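Local atomic coordinates of multicopper oxidase (Arthrobacter sp. FB24, PDB entry 3GDC), a protein that probably couples the one-electron oxidation of phenolic substrates to the reduction of dioxygen to water, as a two-domain laccase-like multicopper oxidase. Residues Thr89-Gly94 and Leu130-Gln135. Numbering follows the deposited sequence.
Sequences TIHFHG and LYHCHQ. With CU (copper (II) ion), chain E; CU (copper (II) ion), chain D; CU (copper (II) ion), chain O.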
# COMPACT_ATOMS: atom_id res chain seq x y z
N THR A 89 -3.87 -18.44 21.68
CA THR A 89 -5.21 -17.89 21.70
C THR A 89 -5.81 -17.96 20.28
O THR A 89 -5.14 -18.42 19.33
CB THR A 89 -5.24 -16.40 22.17
OG1 THR A 89 -4.70 -15.57 21.14
CG2 THR A 89 -4.45 -16.17 23.46
N ILE A 90 -7.05 -17.53 20.14
CA ILE A 90 -7.56 -17.15 18.83
C ILE A 90 -8.09 -15.73 18.93
O ILE A 90 -9.01 -15.43 19.71
CB ILE A 90 -8.71 -18.05 18.29
CG1 ILE A 90 -8.36 -19.54 18.39
CG2 ILE A 90 -9.05 -17.64 16.84
CD1 ILE A 90 -9.51 -20.48 17.93
N HIS A 91 -7.48 -14.86 18.13
CA HIS A 91 -7.95 -13.51 17.97
C HIS A 91 -8.66 -13.37 16.62
O HIS A 91 -8.06 -13.59 15.56
CB HIS A 91 -6.79 -12.53 18.06
CG HIS A 91 -7.16 -11.14 17.66
ND1 HIS A 91 -8.05 -10.38 18.39
CD2 HIS A 91 -6.82 -10.40 16.59
CE1 HIS A 91 -8.22 -9.22 17.80
NE2 HIS A 91 -7.49 -9.20 16.70
N PHE A 92 -9.94 -13.01 16.66
CA PHE A 92 -10.70 -12.84 15.43
C PHE A 92 -10.69 -11.39 14.96
O PHE A 92 -10.72 -10.46 15.77
CB PHE A 92 -12.16 -13.28 15.64
CG PHE A 92 -12.35 -14.76 15.56
CD1 PHE A 92 -12.77 -15.35 14.36
CD2 PHE A 92 -12.11 -15.57 16.66
CE1 PHE A 92 -12.95 -16.73 14.27
CE2 PHE A 92 -12.28 -16.96 16.58
CZ PHE A 92 -12.70 -17.53 15.38
N HIS A 93 -10.66 -11.20 13.64
CA HIS A 93 -10.96 -9.91 13.04
C HIS A 93 -12.46 -9.90 12.83
O HIS A 93 -13.00 -10.67 12.04
CB HIS A 93 -10.21 -9.73 11.71
CG HIS A 93 -8.76 -9.37 11.88
ND1 HIS A 93 -8.22 -8.23 11.31
CD2 HIS A 93 -7.75 -9.98 12.54
CE1 HIS A 93 -6.93 -8.17 11.61
NE2 HIS A 93 -6.63 -9.21 12.36
N GLY A 94 -13.15 -9.06 13.58
CA GLY A 94 -14.60 -9.02 13.56
C GLY A 94 -15.03 -8.29 14.81
O GLY A 94 -14.20 -7.98 15.66
N LEU A 130 -10.51 -12.75 9.07
CA LEU A 130 -9.48 -13.72 9.40
C LEU A 130 -9.39 -13.85 10.91
O LEU A 130 -10.00 -13.07 11.65
CB LEU A 130 -8.12 -13.32 8.80
CG LEU A 130 -7.40 -12.05 9.31
CD1 LEU A 130 -5.85 -12.21 9.18
CD2 LEU A 130 -7.86 -10.80 8.62
N TYR A 131 -8.65 -14.86 11.35
CA TYR A 131 -8.35 -15.05 12.76
C TYR A 131 -6.91 -15.53 12.87
O TYR A 131 -6.35 -16.10 11.90
CB TYR A 131 -9.34 -16.06 13.41
CG TYR A 131 -9.27 -17.46 12.83
CD1 TYR A 131 -8.39 -18.41 13.36
CD2 TYR A 131 -10.06 -17.82 11.74
CE1 TYR A 131 -8.31 -19.70 12.83
CE2 TYR A 131 -9.99 -19.12 11.18
CZ TYR A 131 -9.11 -20.05 11.74
OH TYR A 131 -9.02 -21.31 11.22
N HIS A 132 -6.28 -15.28 14.01
CA HIS A 132 -4.92 -15.76 14.24
C HIS A 132 -4.59 -15.73 15.72
O HIS A 132 -5.31 -15.12 16.51
CB HIS A 132 -3.89 -14.95 13.43
CG HIS A 132 -3.90 -13.48 13.71
ND1 HIS A 132 -3.28 -12.93 14.82
CD2 HIS A 132 -4.45 -12.45 13.03
CE1 HIS A 132 -3.46 -11.62 14.81
NE2 HIS A 132 -4.16 -11.30 13.73
N CYS A 133 -3.50 -16.39 16.10
CA CYS A 133 -3.11 -16.39 17.50
C CYS A 133 -2.59 -15.01 17.91
O CYS A 133 -1.99 -14.30 17.10
CB CYS A 133 -2.04 -17.47 17.76
SG CYS A 133 -1.49 -17.50 19.47
N HIS A 134 -2.83 -14.63 19.16
CA HIS A 134 -2.35 -13.33 19.63
C HIS A 134 -1.44 -13.43 20.87
O HIS A 134 -1.26 -12.45 21.60
CB HIS A 134 -3.53 -12.37 19.85
CG HIS A 134 -3.18 -10.93 19.64
ND1 HIS A 134 -2.31 -10.25 20.46
CD2 HIS A 134 -3.57 -10.05 18.69
CE1 HIS A 134 -2.19 -9.01 20.04
NE2 HIS A 134 -2.94 -8.86 18.96
N GLN A 135 -0.87 -14.61 21.09
CA GLN A 135 0.12 -14.82 22.14
C GLN A 135 1.45 -14.14 21.78
O GLN A 135 1.88 -14.13 20.61
CB GLN A 135 0.33 -16.32 22.37
CG GLN A 135 1.30 -16.70 23.51
CD GLN A 135 0.72 -16.46 24.90
OE1 GLN A 135 1.46 -16.30 25.87
NE2 GLN A 135 -0.60 -16.44 24.99
CU CU E . -4.69 -9.46 12.93
CU CU D . 0.09 -18.98 19.74
CU CU O . -3.42 -7.25 18.01
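Cys-133 SG is gripped by a copper ion at 2.2 Å and by two backbone N-H groups, Thr-89 N at 3.4 Å across the contact and Gln-135 N from its own segment. Such N-H...S bonds to a copper-bound cysteine, here nearly straight, are characteristic of the type 1 site of the cupredoxin fold; they hold the sulfur and would be expected to tune the site. His-88 and His-141 complete the ligand set. Thr-89 OG1 sits between its own backbone N and carbonyl carbon (chi1 72°), where it accepts His-134 N at 2.9 Å; it also bonds to Gly-102 O.

Farther along, strands 91-92 and 127-132 pair antiparallel: His-91 and His-132 exchange both N-H...O bonds, and His-93 N reaches Leu-130 O at 2.8 Å. The alternation splits the side chains. On the core face, Tyr-131 CB lies over the Phe-92 ring while Ile-90 CG2 packs on Tyr-131 CD1 at 3.6 Å, and Phe-121 and Phe-150 meet Phe-92 edge-to-face.

The metal face carries two of the four His-X-His motifs of a multicopper oxidase. His-93 NE2 and His-132 NE2 bind the same copper, their rings meeting rim to rim, and Leu-130 CD2 lies over a face of the His-93 ring. His-134 NE2 binds another copper at 1.9 Å; His-91, its ND1 bonded to Asp-101 O, ligates a different ion through NE2. From a neighbouring subunit His-271 joins His-93 and His-132, His-224 and His-269 join His-134, and His-222 joins His-91, consistent with a trinuclear cluster at the interface. The His-134 edge points at the His-91 face, planes at 79°, and the His-91 edge is directed, offset, at the His-132 face. His-132 ND1 fixes its ring's rotation by donating, within the ring plane, to Cys-133 O at 3.0 Å, approaching from above that carbonyl's plane.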